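Local structure of GTPase-activating protein skywalker (Drosophila melanogaster, 5HJQ) at residues Q87-Q90 against D96-N99. The protein acts as a GTPase-activating protein for Rab35, controlling synaptic vesicle protein recycling through endosomes, and binds phosphoinositides through its TBC domain, the part described here. Sequence-based numbering, arbitrary orientation.
Sequences QLLQ and DVKN. With I3P (D-myo-inositol-1,4,5-triphosphate), chain B.
Leu88 and Leu89 meet Val97 through aliphatic carbons alone, Leu88 offering its CB methylene and Leu89 its CD1 methyl, with no flat group among the three side chains. The CG2 methyl of Val97 takes part in the close approach to each leucine, lying 3.9 Å from CB of Leu88 and 3.7 Å from CD1 of Leu89. CD1 of Leu89 also approaches CG1 of Val97, at 4.1 Å, so it rests against both arms of the valine fork; the side chains of Leu89 and Val97 cross at about a right angle. In Val97, CG1 is anti to the backbone N (chi1 168°), which sets CG2 beside that nitrogen and brings it against both leucines. Lys98, the next residue, extends instead to the inositol trisphosphate. Its chain runs out from a CG anti to the backbone N and bends at chi3 (70°), and NZ donates a hydrogen bond of 2.6 Å to O51 of the 5-phosphate. A methionine in its place would probably leave O51 without this donor and weaken the positive charge facing the phosphate. Arg102, Lys300, Arg304 and Arg358 also hydrogen-bond the ligand, making a basic pocket that binds phosphoinositide headgroups. The contact thus packs helix 82-91 against the next helix, 94-103, with Leu88 and Val97 CA atoms 6.9 Å apart, while helix 284-297 touches Val97 through His296 and Lys98 through His296 and Glu297.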
loop_
_atom_site.group_PDB
_atom_site.type_symbol
_atom_site.label_atom_id
_atom_site.label_comp_id
_atom_site.label_asym_id
_atom_site.label_seq_id
_atom_site.Cartn_x
_atom_site.Cartn_y
_atom_site.Cartn_z
ATOM N N GLN A 87 0.424 -17.339 18.280
ATOM C CA GLN A 87 -0.397 -18.354 18.927
ATOM C C GLN A 87 -1.825 -18.292 18.402
ATOM O O GLN A 87 -2.360 -19.286 17.910
ATOM C CB GLN A 87 -0.383 -18.168 20.442
ATOM C CG GLN A 87 -1.397 -19.027 21.178
ATOM C CD GLN A 87 -1.496 -18.675 22.651
ATOM O OE1 GLN A 87 -1.523 -19.558 23.510
ATOM N NE2 GLN A 87 -1.549 -17.381 22.948
ATOM N N LEU A 88 -2.426 -17.110 18.509
ATOM C CA LEU A 88 -3.778 -16.867 18.019
ATOM C C LEU A 88 -3.906 -17.269 16.555
ATOM O O LEU A 88 -4.932 -17.803 16.134
ATOM C CB LEU A 88 -4.152 -15.392 18.186
ATOM C CG LEU A 88 -4.097 -14.798 19.596
ATOM C CD1 LEU A 88 -4.267 -13.299 19.535
ATOM C CD2 LEU A 88 -5.153 -15.411 20.494
ATOM N N LEU A 89 -2.854 -17.012 15.785
ATOM C CA LEU A 89 -2.845 -17.342 14.366
ATOM C C LEU A 89 -2.879 -18.850 14.148
ATOM O O LEU A 89 -3.644 -19.345 13.319
ATOM C CB LEU A 89 -1.618 -16.740 13.682
ATOM C CG LEU A 89 -1.871 -16.218 12.266
ATOM C CD1 LEU A 89 -2.842 -15.051 12.303
ATOM C CD2 LEU A 89 -0.572 -15.816 11.587
ATOM N N GLN A 90 -2.048 -19.579 14.889
ATOM C CA GLN A 90 -2.031 -21.035 14.791
ATOM C C GLN A 90 -3.365 -21.609 15.255
ATOM O O GLN A 90 -3.874 -22.570 14.676
ATOM C CB GLN A 90 -0.885 -21.629 15.613
ATOM C CG GLN A 90 -0.846 -23.151 15.584
ATOM C CD GLN A 90 -0.280 -23.757 16.855
ATOM O OE1 GLN A 90 0.486 -23.118 17.577
ATOM N NE2 GLN A 90 -0.657 -25.002 17.134
ATOM N N ASP A 96 -9.529 -11.857 15.862
ATOM C CA ASP A 96 -8.779 -11.387 17.018
ATOM C C ASP A 96 -7.466 -10.752 16.580
ATOM O O ASP A 96 -7.116 -9.663 17.031
ATOM C CB ASP A 96 -8.515 -12.534 17.994
ATOM C CG ASP A 96 -9.673 -12.765 18.946
ATOM O OD1 ASP A 96 -10.437 -11.810 19.200
ATOM O OD2 ASP A 96 -9.817 -13.904 19.439
ATOM N N VAL A 97 -6.753 -11.429 15.686
ATOM C CA VAL A 97 -5.512 -10.892 15.141
ATOM C C VAL A 97 -5.783 -9.612 14.355
ATOM O O VAL A 97 -5.086 -8.607 14.529
ATOM C CB VAL A 97 -4.802 -11.915 14.233
ATOM C CG1 VAL A 97 -3.691 -11.250 13.438
ATOM C CG2 VAL A 97 -4.252 -13.069 15.062
ATOM N N LYS A 98 -6.805 -9.655 13.502
ATOM C CA LYS A 98 -7.203 -8.498 12.705
ATOM C C LYS A 98 -7.452 -7.282 13.587
ATOM O O LYS A 98 -7.004 -6.179 13.277
ATOM C CB LYS A 98 -8.460 -8.807 11.882
ATOM C CG LYS A 98 -8.991 -7.608 11.104
ATOM C CD LYS A 98 -10.194 -7.973 10.241
ATOM C CE LYS A 98 -11.422 -8.269 11.087
ATOM N NZ LYS A 98 -12.625 -8.495 10.236
ATOM N N ASN A 99 -8.155 -7.496 14.694
ATOM C CA ASN A 99 -8.497 -6.407 15.601
ATOM C C ASN A 99 -7.306 -5.917 16.412
ATOM O O ASN A 99 -7.204 -4.732 16.711
ATOM C CB ASN A 99 -9.631 -6.833 16.535
ATOM C CG ASN A 99 -10.997 -6.723 15.877
ATOM O OD1 ASN A 99 -11.572 -5.638 15.801
ATOM N ND2 ASN A 99 -11.519 -7.846 15.395
HETATM C C1 I3P B . -18.511 -5.652 7.018
HETATM C C2 I3P B . -19.298 -6.945 7.144
HETATM C C3 I3P B . -18.681 -8.087 6.335
HETATM C C4 I3P B . -17.165 -8.069 6.134
HETATM C C5 I3P B . -16.362 -6.871 6.630
HETATM C C6 I3P B . -17.128 -5.897 7.536
HETATM O O1 I3P B . -19.087 -4.581 7.788
HETATM O O2 I3P B . -19.330 -7.321 8.489
HETATM O O3 I3P B . -19.023 -9.318 6.965
HETATM O O4 I3P B . -16.925 -8.202 4.719
HETATM O O5 I3P B . -15.240 -7.349 7.332
HETATM O O6 I3P B . -16.440 -4.651 7.597
HETATM P P1 I3P B . -20.671 -4.478 8.041
HETATM O O11 I3P B . -21.097 -5.530 9.003
HETATM O O12 I3P B . -20.979 -3.124 8.639
HETATM O O13 I3P B . -21.441 -4.622 6.714
HETATM P P4 I3P B . -16.259 -9.567 4.194
HETATM O O41 I3P B . -16.130 -10.535 5.346
HETATM O O42 I3P B . -14.875 -9.258 3.622
HETATM O O43 I3P B . -17.149 -10.185 3.090
HETATM P P5 I3P B . -13.945 -6.458 7.423
HETATM O O51 I3P B . -12.804 -7.289 7.884
HETATM O O52 I3P B . -13.622 -5.893 6.063
HETATM O O53 I3P B . -14.154 -5.329 8.397
#